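Local structure of tyrosyl-DNA phosphodiesterase 2 (Danio rerio, 4F1H) at residues Phe81-Ile86 against Ile100-Phe105; Thr92-Asn97 against Leu117-Asn122; Asp152-Asp157 against Cys203-Ile208. The protein is a phosphodiesterase of the endonuclease/exonuclease/phosphatase family with a DNase I-like fold, held here with a magnesium ion and a bound DNA strand. All blocks are in the same frame, centred on the assembly; numbering follows the deposited sequence.

Contact 1: residues Phe81-Ile86 against Ile100-Phe105; sequences FLESEI and IAQVTF
Leu82 and Glu83 both turn their backbone N-H toward Gln102 O, Leu82 N at 2.9 Å and Glu83 N more weakly at 3.3 Å. The buried side carries Phe81, Ala101 and Val103. The Phe81 ring has CG anti to the backbone N (chi1 174°) and lies with one face under Glu83 N; its CE1 meets Ala101 CB edge-on at 4.3 Å, while CD1 passes Val103 CG1 at 4.4 Å. Phe61 stacks on this ring, and Ile72 and Leu74 of strand 69-75 close over the same side. Two residues opposite one shift the register by one between Phe81 and Glu83, a classic beta bulge in the antiparallel hairpin of strands 80-88 and 97-105. Beyond it the ladder is regular: Gln102 N reaches Glu83 O at 2.8 Å, and Glu85 and Ile100 exchange two backbone bonds. On the more solvent-exposed side Glu83 and Gln102 run alongside each other, carboxylate and amide planes 31° apart, with Glu83 CD 3.6 Å from Gln102 OE1. A water lies 2.9 Å from Glu85 OE1 and 3.1 Å from Gln102 OE1, bridging the two side chains. The Leu82 side chain crosses that of Thr104 at about a right angle, CD1 meeting CG2.

Contact 2: residues Thr92-Asn97 against Leu117-Asn122; sequences TQMMRN and LESCKN. With nucleotides of chain A.
Glu118 extends its carboxylate into the turn at Thr92-Met94, where both oxygens accept through their syn lone pairs: OE1 from Thr92 OG1 at 2.6 Å, and OE2 from the backbone N of Gln93 at 2.8 Å. A bend at chi2 (83°) swings the acid back toward the loop, although its CB points away. Outside the pair, Gln130 NE2 of helix 124-140 gives OE1 a second donor. Thr92 OG1, having donated, accepts from Met94 N at 3.0 Å and from Arg96 N at 3.2 Å; the bond to the residue two further on makes an ST turn in the loop joining strands 80-88 and 97-105. Met94 lies across the acid, CG 3.6 Å from Glu118 OE2, and Ser119 N makes a weak bond to its sulfur SD. The guanidinium of Arg96 grips Ser119 OG end-on with two nitrogens, NH2 at 2.8 Å and NH1 at 3.2 Å, the oxygen lying exactly in its plane. NH1 also donates to His116 O and NH2 is bonded to Tyr68 OH. Ser119 OG donates a hydrogen bond to OP3 of DT1 of chain A, 2.7 Å away, which makes Arg96 a second-shell support of a phosphate contact. Further along, Lys121 bonds the backbone phosphates of DG2 and DC3 of chain A through N and NZ; Ser119 O, buried here, has no polar partner in the model.

Contact 3: residues Asp152-Asp157 against Cys203-Ile208; sequences DTNLRD and CRFDRI. With nucleotides of chain A.
In the DNA-binding cleft, the loop after strand 145-150 packs on strand 202-211 around Phe205. Phe205 O accepts from Thr153 N at 2.8 Å and Thr153 OG1 at 2.7 Å, from opposite faces of the carbonyl plane. The Phe205 ring lies between Cys203 CB over one face and Asn154 OD1 over the other, offset toward the rim. Its CE1 sits beneath the centre of the Arg156 guanidinium, the planes 53° apart; Arg156 NH2 bonds OP1 of both DG2 and DC3 of chain A. Asn154 ND2 donates to DT1 OP3 of that chain at 3.1 Å and to Leu117 O. Arg207 clasps Arg204 O side-on with NE and NH2, Leu155 CB covers one face of its guanidinium, and NH2 forms a salt bridge to Asp157 OD1 at 3.1 Å. Asp152 OD1 takes Asn154 N in an Asx turn, while its OD2 accepts from Asn10 ND2. With the Asp152 side chain about 6 Å from the magnesium ion, this Asp-Thr-Asn loop is typical of endonuclease/exonuclease/phosphatase active sites.

Along the chain contact 1 and contact 2 interleave: the loop 92-97 lies inside the hairpin of contact 1, and segment 117-122 follows strand 108-114, so their segments alternate although their centres are 24 Å apart. They touch where Ile86 packs on Asn97. Contact 3 comes later and its centre is 13 Å from that of contact 2; the two are joined through the backbone, where Leu117 N bonds Asp152 O. Contacts 1 and 3 share the mixed sheet that includes strands 80-88, 97-105, 108-114, 145-150 and 202-211, yet sit on opposite sides of the chain's centre, nearest atoms about 13 Å apart. The sheet thus runs from an edge hairpin remote from the DNA to loops that bind it.

Contact 1: residues Phe81-Ile86 against Ile100-Phe105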
loop_
_atom_site.group_PDB
_atom_site.type_symbol
_atom_site.label_atom_id
_atom_site.label_comp_id
_atom_site.label_asym_id
_atom_site.label_seq_id
_atom_site.Cartn_x
_atom_site.Cartn_y
_atom_site.Cartn_z
ATOM N N PHE B 81 0.878 -32.148 13.674
ATOM C CA PHE B 81 1.522 -30.972 14.218
ATOM C C PHE B 81 3.017 -31.192 14.416
ATOM O O PHE B 81 3.450 -32.279 14.845
ATOM C CB PHE B 81 0.855 -30.656 15.556
ATOM C CG PHE B 81 1.514 -29.546 16.328
ATOM C CD1 PHE B 81 1.354 -28.211 15.931
ATOM C CD2 PHE B 81 2.264 -29.826 17.465
ATOM C CE1 PHE B 81 1.976 -27.148 16.645
ATOM C CE2 PHE B 81 2.875 -28.777 18.202
ATOM C CZ PHE B 81 2.700 -27.432 17.801
ATOM N N LEU B 82 3.808 -30.165 14.115
ATOM C CA LEU B 82 5.266 -30.220 14.325
ATOM C C LEU B 82 5.714 -29.343 15.485
ATOM O O LEU B 82 6.384 -29.827 16.403
ATOM C CB LEU B 82 6.050 -29.788 13.082
ATOM C CG LEU B 82 5.834 -30.677 11.870
ATOM C CD1 LEU B 82 6.509 -30.109 10.625
ATOM C CD2 LEU B 82 6.287 -32.147 12.161
ATOM N N GLU B 83 5.417 -28.043 15.414
ATOM C CA GLU B 83 5.827 -27.117 16.472
ATOM C C GLU B 83 5.086 -25.792 16.271
ATOM O O GLU B 83 4.566 -25.544 15.189
ATOM C CB GLU B 83 7.346 -26.895 16.429
ATOM C CG GLU B 83 7.826 -26.206 15.159
ATOM C CD GLU B 83 9.256 -25.725 15.288
ATOM O OE1 GLU B 83 10.142 -26.422 14.776
ATOM O OE2 GLU B 83 9.489 -24.652 15.888
ATOM N N SER B 84 5.016 -24.967 17.321
ATOM C CA SER B 84 4.326 -23.685 17.229
ATOM C C SER B 84 5.170 -22.657 17.915
ATOM O O SER B 84 6.088 -22.996 18.702
ATOM C CB SER B 84 2.926 -23.710 17.857
ATOM O OG SER B 84 2.911 -23.910 19.266
ATOM N N GLU B 85 4.924 -21.386 17.602
ATOM C CA GLU B 85 5.586 -20.315 18.345
ATOM C C GLU B 85 4.791 -19.040 18.209
ATOM O O GLU B 85 3.915 -18.915 17.335
ATOM C CB GLU B 85 7.006 -20.058 17.852
ATOM C CG GLU B 85 7.069 -19.520 16.451
ATOM C CD GLU B 85 8.501 -19.465 15.969
ATOM O OE1 GLU B 85 8.842 -20.213 15.026
ATOM O OE2 GLU B 85 9.290 -18.705 16.571
ATOM N N ILE B 86 5.065 -18.109 19.119
ATOM C CA ILE B 86 4.406 -16.809 19.079
ATOM C C ILE B 86 5.462 -15.755 18.953
ATOM O O ILE B 86 6.422 -15.719 19.754
ATOM C CB ILE B 86 3.569 -16.572 20.341
ATOM C CG1 ILE B 86 2.346 -17.527 20.319
ATOM C CG2 ILE B 86 3.139 -15.105 20.393
ATOM C CD1 ILE B 86 1.453 -17.507 21.561
ATOM N N ILE B 100 2.179 -18.896 15.035
ATOM C CA ILE B 100 2.658 -19.705 13.911
ATOM C C ILE B 100 2.570 -21.156 14.342
ATOM O O ILE B 100 2.999 -21.492 15.435
ATOM C CB ILE B 100 4.137 -19.364 13.624
ATOM C CG1 ILE B 100 4.248 -17.924 13.092
ATOM C CG2 ILE B 100 4.748 -20.377 12.620
ATOM C CD1 ILE B 100 5.647 -17.339 13.095
ATOM N N ALA B 101 1.990 -22.019 13.500
ATOM C CA ALA B 101 2.010 -23.481 13.712
ATOM C C ALA B 101 2.590 -24.120 12.472
ATOM O O ALA B 101 2.132 -23.858 11.357
ATOM C CB ALA B 101 0.605 -24.044 13.987
ATOM N N GLN B 102 3.622 -24.939 12.651
ATOM C CA GLN B 102 4.208 -25.709 11.548
ATOM C C GLN B 102 3.630 -27.104 11.609
ATOM O O GLN B 102 3.543 -27.701 12.667
ATOM C CB GLN B 102 5.731 -25.761 11.712
ATOM C CG GLN B 102 6.322 -24.376 11.703
ATOM C CD GLN B 102 7.821 -24.377 11.503
ATOM O OE1 GLN B 102 8.584 -23.864 12.336
ATOM N NE2 GLN B 102 8.252 -24.948 10.392
ATOM N N VAL B 103 3.169 -27.607 10.467
ATOM C CA VAL B 103 2.471 -28.877 10.423
ATOM C C VAL B 103 2.863 -29.611 9.136
ATOM O O VAL B 103 3.507 -29.016 8.266
ATOM C CB VAL B 103 0.935 -28.695 10.440
ATOM C CG1 VAL B 103 0.485 -27.798 11.649
ATOM C CG2 VAL B 103 0.415 -28.101 9.087
ATOM N N THR B 104 2.502 -30.899 9.020
ATOM C CA THR B 104 2.576 -31.576 7.712
ATOM C C THR B 104 1.170 -31.982 7.267
ATOM O O THR B 104 0.322 -32.345 8.091
ATOM C CB THR B 104 3.517 -32.826 7.678
ATOM O OG1 THR B 104 3.015 -33.822 8.554
ATOM C CG2 THR B 104 4.894 -32.474 8.146
ATOM N N PHE B 105 0.924 -31.896 5.963
ATOM C CA PHE B 105 -0.368 -32.199 5.386
ATOM C C PHE B 105 -0.073 -33.201 4.275
ATOM O O PHE B 105 0.448 -32.828 3.213
ATOM C CB PHE B 105 -0.969 -30.892 4.835
ATOM C CG PHE B 105 -2.212 -31.080 4.005
ATOM C CD1 PHE B 105 -3.418 -31.430 4.605
ATOM C CD2 PHE B 105 -2.187 -30.822 2.640
ATOM C CE1 PHE B 105 -4.583 -31.592 3.850
ATOM C CE2 PHE B 105 -3.326 -30.962 1.889
ATOM C CZ PHE B 105 -4.524 -31.358 2.483
HETATM O O HOH W 1 7.386 -22.668 14.875
#

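Contact 2: residues Thr92-Asn97 against Leu117-Asn122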
loop_
_atom_site.group_PDB
_atom_site.type_symbol
_atom_site.label_atom_id
_atom_site.label_comp_id
_atom_site.label_asym_id
_atom_site.label_seq_id
_atom_site.Cartn_x
_atom_site.Cartn_y
_atom_site.Cartn_z
ATOM N N THR B 92 2.963 -3.148 20.064
ATOM C CA THR B 92 1.510 -3.201 20.142
ATOM C C THR B 92 0.967 -2.598 21.437
ATOM O O THR B 92 1.543 -2.759 22.541
ATOM C CB THR B 92 0.945 -4.650 19.959
ATOM O OG1 THR B 92 -0.499 -4.629 19.904
ATOM C CG2 THR B 92 1.356 -5.560 21.113
ATOM N N GLN B 93 -0.152 -1.888 21.315
ATOM C CA GLN B 93 -0.894 -1.432 22.487
ATOM C C GLN B 93 -2.149 -2.261 22.739
ATOM O O GLN B 93 -2.926 -1.954 23.640
ATOM C CB GLN B 93 -1.264 0.061 22.358
ATOM C CG GLN B 93 -0.042 0.926 22.358
ATOM C CD GLN B 93 0.568 0.991 23.762
ATOM O OE1 GLN B 93 -0.158 0.997 24.759
ATOM N NE2 GLN B 93 1.884 1.064 23.840
ATOM N N MET B 94 -2.353 -3.315 21.937
ATOM C CA MET B 94 -3.566 -4.137 21.986
ATOM C C MET B 94 -3.259 -5.631 22.094
ATOM O O MET B 94 -4.073 -6.490 21.691
ATOM C CB MET B 94 -4.419 -3.883 20.735
ATOM C CG MET B 94 -4.685 -2.381 20.546
ATOM S SD MET B 94 -5.754 -1.999 19.138
ATOM C CE MET B 94 -5.591 -0.184 19.188
ATOM N N MET B 95 -2.087 -5.947 22.647
ATOM C CA MET B 95 -1.673 -7.351 22.893
ATOM C C MET B 95 -1.667 -8.230 21.640
ATOM O O MET B 95 -1.769 -9.467 21.725
ATOM C CB MET B 95 -2.472 -7.974 24.046
ATOM C CG MET B 95 -2.213 -7.299 25.380
ATOM S SD MET B 95 -0.521 -7.727 25.896
ATOM C CE MET B 95 -0.244 -6.600 27.273
ATOM N N ARG B 96 -1.438 -7.601 20.485
ATOM C CA ARG B 96 -1.408 -8.353 19.240
ATOM C C ARG B 96 -0.070 -9.080 19.074
ATOM O O ARG B 96 0.986 -8.677 19.639
ATOM C CB ARG B 96 -1.681 -7.422 18.055
ATOM C CG ARG B 96 -2.954 -6.568 18.275
ATOM C CD ARG B 96 -4.188 -7.436 18.625
ATOM N NE ARG B 96 -5.368 -6.620 18.967
ATOM C CZ ARG B 96 -6.120 -5.968 18.074
ATOM N NH1 ARG B 96 -5.814 -6.004 16.800
ATOM N NH2 ARG B 96 -7.159 -5.246 18.478
ATOM N N ASN B 97 -0.117 -10.175 18.318
ATOM C CA ASN B 97 1.077 -10.971 18.123
ATOM C C ASN B 97 0.932 -11.802 16.857
ATOM O O ASN B 97 -0.077 -11.702 16.121
ATOM C CB ASN B 97 1.389 -11.843 19.359
ATOM C CG ASN B 97 0.233 -12.743 19.791
ATOM O OD1 ASN B 97 -0.674 -13.112 18.981
ATOM N ND2 ASN B 97 0.222 -13.089 21.088
ATOM N N LEU B 117 -4.082 -7.758 13.333
ATOM C CA LEU B 117 -3.192 -6.592 13.359
ATOM C C LEU B 117 -3.916 -5.417 14.017
ATOM O O LEU B 117 -5.149 -5.342 14.047
ATOM C CB LEU B 117 -2.755 -6.144 11.946
ATOM C CG LEU B 117 -1.983 -7.179 11.113
ATOM C CD1 LEU B 117 -1.404 -6.540 9.815
ATOM C CD2 LEU B 117 -0.848 -7.848 11.890
ATOM N N GLU B 118 -3.109 -4.522 14.587
ATOM C CA GLU B 118 -3.611 -3.407 15.417
ATOM C C GLU B 118 -4.866 -2.772 14.791
ATOM O O GLU B 118 -4.880 -2.455 13.578
ATOM C CB GLU B 118 -2.513 -2.346 15.492
ATOM C CG GLU B 118 -2.579 -1.471 16.755
ATOM C CD GLU B 118 -1.916 -2.136 17.942
ATOM O OE1 GLU B 118 -1.624 -3.380 17.880
ATOM O OE2 GLU B 118 -1.654 -1.426 18.955
ATOM N N SER B 119 -5.894 -2.603 15.613
ATOM C CA SER B 119 -7.221 -2.152 15.163
ATOM C C SER B 119 -7.312 -0.619 15.148
ATOM O O SER B 119 -6.558 0.083 15.855
ATOM C CB SER B 119 -8.311 -2.677 16.097
ATOM O OG SER B 119 -8.312 -4.117 16.132
ATOM N N CYS B 120 -8.246 -0.134 14.326
ATOM C CA CYS B 120 -8.664 1.275 14.202
ATOM C C CYS B 120 -7.981 2.021 13.069
ATOM O O CYS B 120 -6.776 1.885 12.818
ATOM C CB CYS B 120 -8.535 2.089 15.525
ATOM S SG CYS B 120 -9.340 1.347 16.978
ATOM N N LYS B 121 -8.775 2.836 12.383
ATOM C CA LYS B 121 -8.288 3.520 11.195
ATOM C C LYS B 121 -7.045 4.323 11.522
ATOM O O LYS B 121 -6.070 4.336 10.738
ATOM C CB LYS B 121 -9.385 4.429 10.657
ATOM C CG LYS B 121 -8.953 5.216 9.416
ATOM C CD LYS B 121 -10.235 5.760 8.704
ATOM C CE LYS B 121 -9.864 6.639 7.474
ATOM N NZ LYS B 121 -11.091 7.023 6.669
ATOM N N ASN B 122 -7.045 4.981 12.685
ATOM C CA ASN B 122 -5.920 5.832 13.027
ATOM C C ASN B 122 -4.652 5.128 13.525
ATOM O O ASN B 122 -3.668 5.791 13.880
ATOM C CB ASN B 122 -6.349 6.933 14.024
ATOM C CG ASN B 122 -6.419 6.439 15.457
ATOM O OD1 ASN B 122 -6.435 5.228 15.729
ATOM N ND2 ASN B 122 -6.456 7.388 16.401
ATOM O OP3 DT A 1 -10.315 -5.211 14.750
ATOM P P DT A 1 -11.583 -5.156 13.957
ATOM O OP1 DT A 1 -12.609 -6.123 14.318
ATOM O OP2 DT A 1 -11.341 -5.401 12.491
ATOM O "O5'" DT A 1 -12.093 -3.659 14.061
ATOM C "C5'" DT A 1 -13.444 -3.391 13.648
ATOM C "C4'" DT A 1 -13.682 -1.917 13.903
ATOM O "O4'" DT A 1 -13.850 -1.775 15.341
ATOM C "C3'" DT A 1 -12.547 -0.973 13.486
ATOM O "O3'" DT A 1 -13.116 0.297 13.115
ATOM C "C2'" DT A 1 -11.735 -0.814 14.768
ATOM C "C1'" DT A 1 -12.850 -0.845 15.813
ATOM N N1 DT A 1 -12.388 -1.232 17.178
ATOM C C2 DT A 1 -12.528 -0.305 18.194
ATOM O O2 DT A 1 -12.999 0.829 18.020
ATOM N N3 DT A 1 -12.071 -0.739 19.411
ATOM C C4 DT A 1 -11.517 -1.976 19.729
ATOM O O4 DT A 1 -11.151 -2.255 20.886
ATOM C C5 DT A 1 -11.412 -2.888 18.603
ATOM C C7 DT A 1 -10.796 -4.242 18.783
ATOM C C6 DT A 1 -11.845 -2.496 17.396
ATOM P P DG A 2 -12.278 1.339 12.253
ATOM O OP1 DG A 2 -11.383 0.589 11.331
ATOM O OP2 DG A 2 -11.721 2.410 13.162
ATOM O "O5'" DG A 2 -13.408 2.124 11.437
ATOM C "C5'" DG A 2 -14.228 1.356 10.563
ATOM C "C4'" DG A 2 -14.607 2.274 9.418
ATOM O "O4'" DG A 2 -15.614 3.217 9.895
ATOM C "C3'" DG A 2 -13.490 3.097 8.794
ATOM O "O3'" DG A 2 -13.661 2.893 7.387
ATOM C "C2'" DG A 2 -13.832 4.535 9.194
ATOM C "C1'" DG A 2 -15.352 4.461 9.282
ATOM N N9 DG A 2 -15.979 5.453 10.146
ATOM C C8 DG A 2 -15.773 5.671 11.512
ATOM N N7 DG A 2 -16.531 6.654 11.993
ATOM C C5 DG A 2 -17.260 7.094 10.858
ATOM C C6 DG A 2 -18.226 8.132 10.715
ATOM O O6 DG A 2 -18.653 8.875 11.598
ATOM N N1 DG A 2 -18.720 8.251 9.415
ATOM C C2 DG A 2 -18.328 7.434 8.370
ATOM N N2 DG A 2 -18.884 7.662 7.166
ATOM N N3 DG A 2 -17.405 6.479 8.479
ATOM C C4 DG A 2 -16.940 6.350 9.747
ATOM P P DC A 3 -12.511 3.292 6.333
ATOM O OP1 DC A 3 -11.228 2.744 6.791
ATOM O OP2 DC A 3 -12.628 4.760 6.025
ATOM O "O5'" DC A 3 -12.992 2.500 5.042
ATOM C "C5'" DC A 3 -14.382 2.667 4.661
ATOM C "C4'" DC A 3 -14.581 1.860 3.406
ATOM O "O4'" DC A 3 -16.007 1.847 3.025
ATOM C "C3'" DC A 3 -13.783 2.344 2.202
ATOM O "O3'" DC A 3 -13.177 1.183 1.637
ATOM C "C2'" DC A 3 -14.868 2.979 1.308
ATOM C "C1'" DC A 3 -16.073 2.096 1.623
ATOM N N1 DC A 3 -17.399 2.745 1.468
ATOM C C2 DC A 3 -18.375 2.064 0.724
ATOM O O2 DC A 3 -18.094 0.979 0.189
ATOM N N3 DC A 3 -19.604 2.645 0.600
ATOM C C4 DC A 3 -19.838 3.828 1.190
ATOM N N4 DC A 3 -21.064 4.355 1.034
ATOM C C5 DC A 3 -18.848 4.530 1.958
ATOM C C6 DC A 3 -17.645 3.945 2.078
#

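Contact 3: residues Asp152-Asp157 against Cys203-Ile208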
loop_
_atom_site.group_PDB
_atom_site.type_symbol
_atom_site.label_atom_id
_atom_site.label_comp_id
_atom_site.label_asym_id
_atom_site.label_seq_id
_atom_site.Cartn_x
_atom_site.Cartn_y
_atom_site.Cartn_z
ATOM N N ASP B 152 -7.232 -11.243 10.537
ATOM C CA ASP B 152 -7.887 -9.957 10.462
ATOM C C ASP B 152 -6.768 -8.943 10.473
ATOM O O ASP B 152 -6.222 -8.621 11.536
ATOM C CB ASP B 152 -8.818 -9.748 11.651
ATOM C CG ASP B 152 -9.471 -8.375 11.624
ATOM O OD1 ASP B 152 -9.159 -7.579 10.703
ATOM O OD2 ASP B 152 -10.260 -8.091 12.537
ATOM N N THR B 153 -6.404 -8.477 9.282
ATOM C CA THR B 153 -5.260 -7.598 9.128
ATOM C C THR B 153 -5.638 -6.132 9.379
ATOM O O THR B 153 -4.746 -5.305 9.473
ATOM C CB THR B 153 -4.711 -7.670 7.706
ATOM O OG1 THR B 153 -5.652 -7.044 6.804
ATOM C CG2 THR B 153 -4.399 -9.095 7.283
ATOM N N ASN B 154 -6.945 -5.795 9.421
ATOM C CA ASN B 154 -7.378 -4.395 9.491
ATOM C C ASN B 154 -6.782 -3.495 8.410
ATOM O O ASN B 154 -6.731 -2.256 8.557
ATOM C CB ASN B 154 -7.115 -3.825 10.896
ATOM C CG ASN B 154 -8.185 -4.221 11.855
ATOM O OD1 ASN B 154 -9.346 -3.860 11.648
ATOM N ND2 ASN B 154 -7.833 -4.961 12.916
ATOM N N LEU B 155 -6.333 -4.112 7.327
ATOM C CA LEU B 155 -5.602 -3.346 6.298
ATOM C C LEU B 155 -6.501 -2.568 5.364
ATOM O O LEU B 155 -7.628 -2.966 5.020
ATOM C CB LEU B 155 -4.735 -4.285 5.438
ATOM C CG LEU B 155 -3.457 -4.700 6.182
ATOM C CD1 LEU B 155 -2.783 -5.881 5.437
ATOM C CD2 LEU B 155 -2.468 -3.538 6.481
ATOM N N ARG B 156 -5.956 -1.440 4.938
ATOM C CA ARG B 156 -6.508 -0.695 3.796
ATOM C C ARG B 156 -5.528 -0.932 2.636
ATOM O O ARG B 156 -4.326 -1.121 2.888
ATOM C CB ARG B 156 -6.504 0.778 4.180
ATOM C CG ARG B 156 -7.659 1.202 5.046
ATOM C CD ARG B 156 -7.596 0.661 6.471
ATOM N NE ARG B 156 -8.760 1.138 7.205
ATOM C CZ ARG B 156 -9.056 0.842 8.464
ATOM N NH1 ARG B 156 -8.297 0.001 9.213
ATOM N NH2 ARG B 156 -10.146 1.402 8.974
ATOM N N ASP B 157 -6.014 -0.952 1.386
ATOM C CA ASP B 157 -5.141 -1.235 0.230
ATOM C C ASP B 157 -3.885 -0.380 0.207
ATOM O O ASP B 157 -2.796 -0.872 -0.145
ATOM C CB ASP B 157 -5.844 -1.003 -1.112
ATOM C CG ASP B 157 -6.969 -1.964 -1.366
ATOM O OD1 ASP B 157 -7.119 -2.959 -0.622
ATOM O OD2 ASP B 157 -7.711 -1.718 -2.339
ATOM N N CYS B 203 -15.184 -2.835 4.189
ATOM C CA CYS B 203 -13.731 -2.944 4.307
ATOM C C CYS B 203 -13.247 -4.370 4.070
ATOM O O CYS B 203 -13.943 -5.349 4.431
ATOM C CB CYS B 203 -13.341 -2.571 5.734
ATOM S SG CYS B 203 -13.807 -0.861 6.133
ATOM N N ARG B 204 -12.085 -4.507 3.445
ATOM C CA ARG B 204 -11.537 -5.846 3.221
ATOM C C ARG B 204 -10.429 -6.077 4.258
ATOM O O ARG B 204 -9.250 -6.031 3.950
ATOM C CB ARG B 204 -11.008 -6.005 1.789
ATOM C CG ARG B 204 -10.629 -7.478 1.447
ATOM C CD ARG B 204 -10.343 -7.669 -0.039
ATOM N NE ARG B 204 -9.051 -7.089 -0.453
ATOM C CZ ARG B 204 -7.879 -7.723 -0.420
ATOM N NH1 ARG B 204 -7.783 -8.967 0.066
ATOM N NH2 ARG B 204 -6.795 -7.112 -0.854
ATOM N N PHE B 205 -10.839 -6.319 5.496
ATOM C CA PHE B 205 -9.896 -6.425 6.629
ATOM C C PHE B 205 -9.299 -7.827 6.722
ATOM O O PHE B 205 -8.156 -7.997 7.164
ATOM C CB PHE B 205 -10.639 -6.114 7.952
ATOM C CG PHE B 205 -10.940 -4.643 8.170
ATOM C CD1 PHE B 205 -10.205 -3.641 7.512
ATOM C CD2 PHE B 205 -11.946 -4.272 9.060
ATOM C CE1 PHE B 205 -10.506 -2.273 7.757
ATOM C CE2 PHE B 205 -12.242 -2.940 9.288
ATOM C CZ PHE B 205 -11.498 -1.938 8.638
ATOM N N ASP B 206 -10.082 -8.831 6.318
ATOM C CA ASP B 206 -9.662 -10.205 6.476
ATOM C C ASP B 206 -9.027 -10.636 5.183
ATOM O O ASP B 206 -9.654 -10.535 4.113
ATOM C CB ASP B 206 -10.905 -11.016 6.821
ATOM C CG ASP B 206 -11.517 -10.516 8.123
ATOM O OD1 ASP B 206 -10.973 -10.879 9.210
ATOM O OD2 ASP B 206 -12.458 -9.685 8.097
ATOM N N ARG B 207 -7.774 -11.090 5.274
ATOM C CA ARG B 207 -6.977 -11.399 4.091
ATOM C C ARG B 207 -6.149 -12.638 4.296
ATOM O O ARG B 207 -5.809 -12.985 5.432
ATOM C CB ARG B 207 -6.031 -10.235 3.709
ATOM C CG ARG B 207 -6.736 -8.866 3.575
ATOM C CD ARG B 207 -5.790 -7.791 3.017
ATOM N NE ARG B 207 -6.568 -6.567 2.874
ATOM C CZ ARG B 207 -6.242 -5.518 2.111
ATOM N NH1 ARG B 207 -5.103 -5.498 1.417
ATOM N NH2 ARG B 207 -7.077 -4.479 2.054
ATOM N N ILE B 208 -5.837 -13.307 3.188
ATOM C CA ILE B 208 -5.001 -14.516 3.193
ATOM C C ILE B 208 -3.812 -14.267 2.287
ATOM O O ILE B 208 -3.993 -13.849 1.112
ATOM C CB ILE B 208 -5.761 -15.719 2.608
ATOM C CG1 ILE B 208 -7.088 -15.909 3.352
ATOM C CG2 ILE B 208 -4.909 -16.974 2.631
ATOM C CD1 ILE B 208 -8.026 -16.910 2.644
ATOM O OP3 DT A 1 -10.315 -5.211 14.750
ATOM P P DT A 1 -11.583 -5.156 13.957
ATOM O OP1 DT A 1 -12.609 -6.123 14.318
ATOM O OP2 DT A 1 -11.341 -5.401 12.491
ATOM O "O5'" DT A 1 -12.093 -3.659 14.061
ATOM C "C5'" DT A 1 -13.444 -3.391 13.648
ATOM C "C4'" DT A 1 -13.682 -1.917 13.903
ATOM O "O4'" DT A 1 -13.850 -1.775 15.341
ATOM C "C3'" DT A 1 -12.547 -0.973 13.486
ATOM O "O3'" DT A 1 -13.116 0.297 13.115
ATOM C "C2'" DT A 1 -11.735 -0.814 14.768
ATOM C "C1'" DT A 1 -12.850 -0.845 15.813
ATOM N N1 DT A 1 -12.388 -1.232 17.178
ATOM C C2 DT A 1 -12.528 -0.305 18.194
ATOM O O2 DT A 1 -12.999 0.829 18.020
ATOM N N3 DT A 1 -12.071 -0.739 19.411
ATOM C C4 DT A 1 -11.517 -1.976 19.729
ATOM O O4 DT A 1 -11.151 -2.255 20.886
ATOM C C5 DT A 1 -11.412 -2.888 18.603
ATOM C C7 DT A 1 -10.796 -4.242 18.783
ATOM C C6 DT A 1 -11.845 -2.496 17.396
ATOM P P DG A 2 -12.278 1.339 12.253
ATOM O OP1 DG A 2 -11.383 0.589 11.331
ATOM O OP2 DG A 2 -11.721 2.410 13.162
ATOM O "O5'" DG A 2 -13.408 2.124 11.437
ATOM C "C5'" DG A 2 -14.228 1.356 10.563
ATOM C "C4'" DG A 2 -14.607 2.274 9.418
ATOM O "O4'" DG A 2 -15.614 3.217 9.895
ATOM C "C3'" DG A 2 -13.490 3.097 8.794
ATOM O "O3'" DG A 2 -13.661 2.893 7.387
ATOM C "C2'" DG A 2 -13.832 4.535 9.194
ATOM C "C1'" DG A 2 -15.352 4.461 9.282
ATOM N N9 DG A 2 -15.979 5.453 10.146
ATOM C C8 DG A 2 -15.773 5.671 11.512
ATOM N N7 DG A 2 -16.531 6.654 11.993
ATOM C C5 DG A 2 -17.260 7.094 10.858
ATOM C C6 DG A 2 -18.226 8.132 10.715
ATOM O O6 DG A 2 -18.653 8.875 11.598
ATOM N N1 DG A 2 -18.720 8.251 9.415
ATOM C C2 DG A 2 -18.328 7.434 8.370
ATOM N N2 DG A 2 -18.884 7.662 7.166
ATOM N N3 DG A 2 -17.405 6.479 8.479
ATOM C C4 DG A 2 -16.940 6.350 9.747
ATOM P P DC A 3 -12.511 3.292 6.333
ATOM O OP1 DC A 3 -11.228 2.744 6.791
ATOM O OP2 DC A 3 -12.628 4.760 6.025
ATOM O "O5'" DC A 3 -12.992 2.500 5.042
ATOM C "C5'" DC A 3 -14.382 2.667 4.661
ATOM C "C4'" DC A 3 -14.581 1.860 3.406
ATOM O "O4'" DC A 3 -16.007 1.847 3.025
ATOM C "C3'" DC A 3 -13.783 2.344 2.202
ATOM O "O3'" DC A 3 -13.177 1.183 1.637
ATOM C "C2'" DC A 3 -14.868 2.979 1.308
ATOM C "C1'" DC A 3 -16.073 2.096 1.623
ATOM N N1 DC A 3 -17.399 2.745 1.468
ATOM C C2 DC A 3 -18.375 2.064 0.724
ATOM O O2 DC A 3 -18.094 0.979 0.189
ATOM N N3 DC A 3 -19.604 2.645 0.600
ATOM C C4 DC A 3 -19.838 3.828 1.190
ATOM N N4 DC A 3 -21.064 4.355 1.034
ATOM C C5 DC A 3 -18.848 4.530 1.958
ATOM C C6 DC A 3 -17.645 3.945 2.078
HETATM O O HOH W 2 -9.885 -2.573 3.438
HETATM O O HOH W 3 -9.299 -4.301 -1.358
HETATM O O HOH W 4 -3.970 -4.341 -1.245
#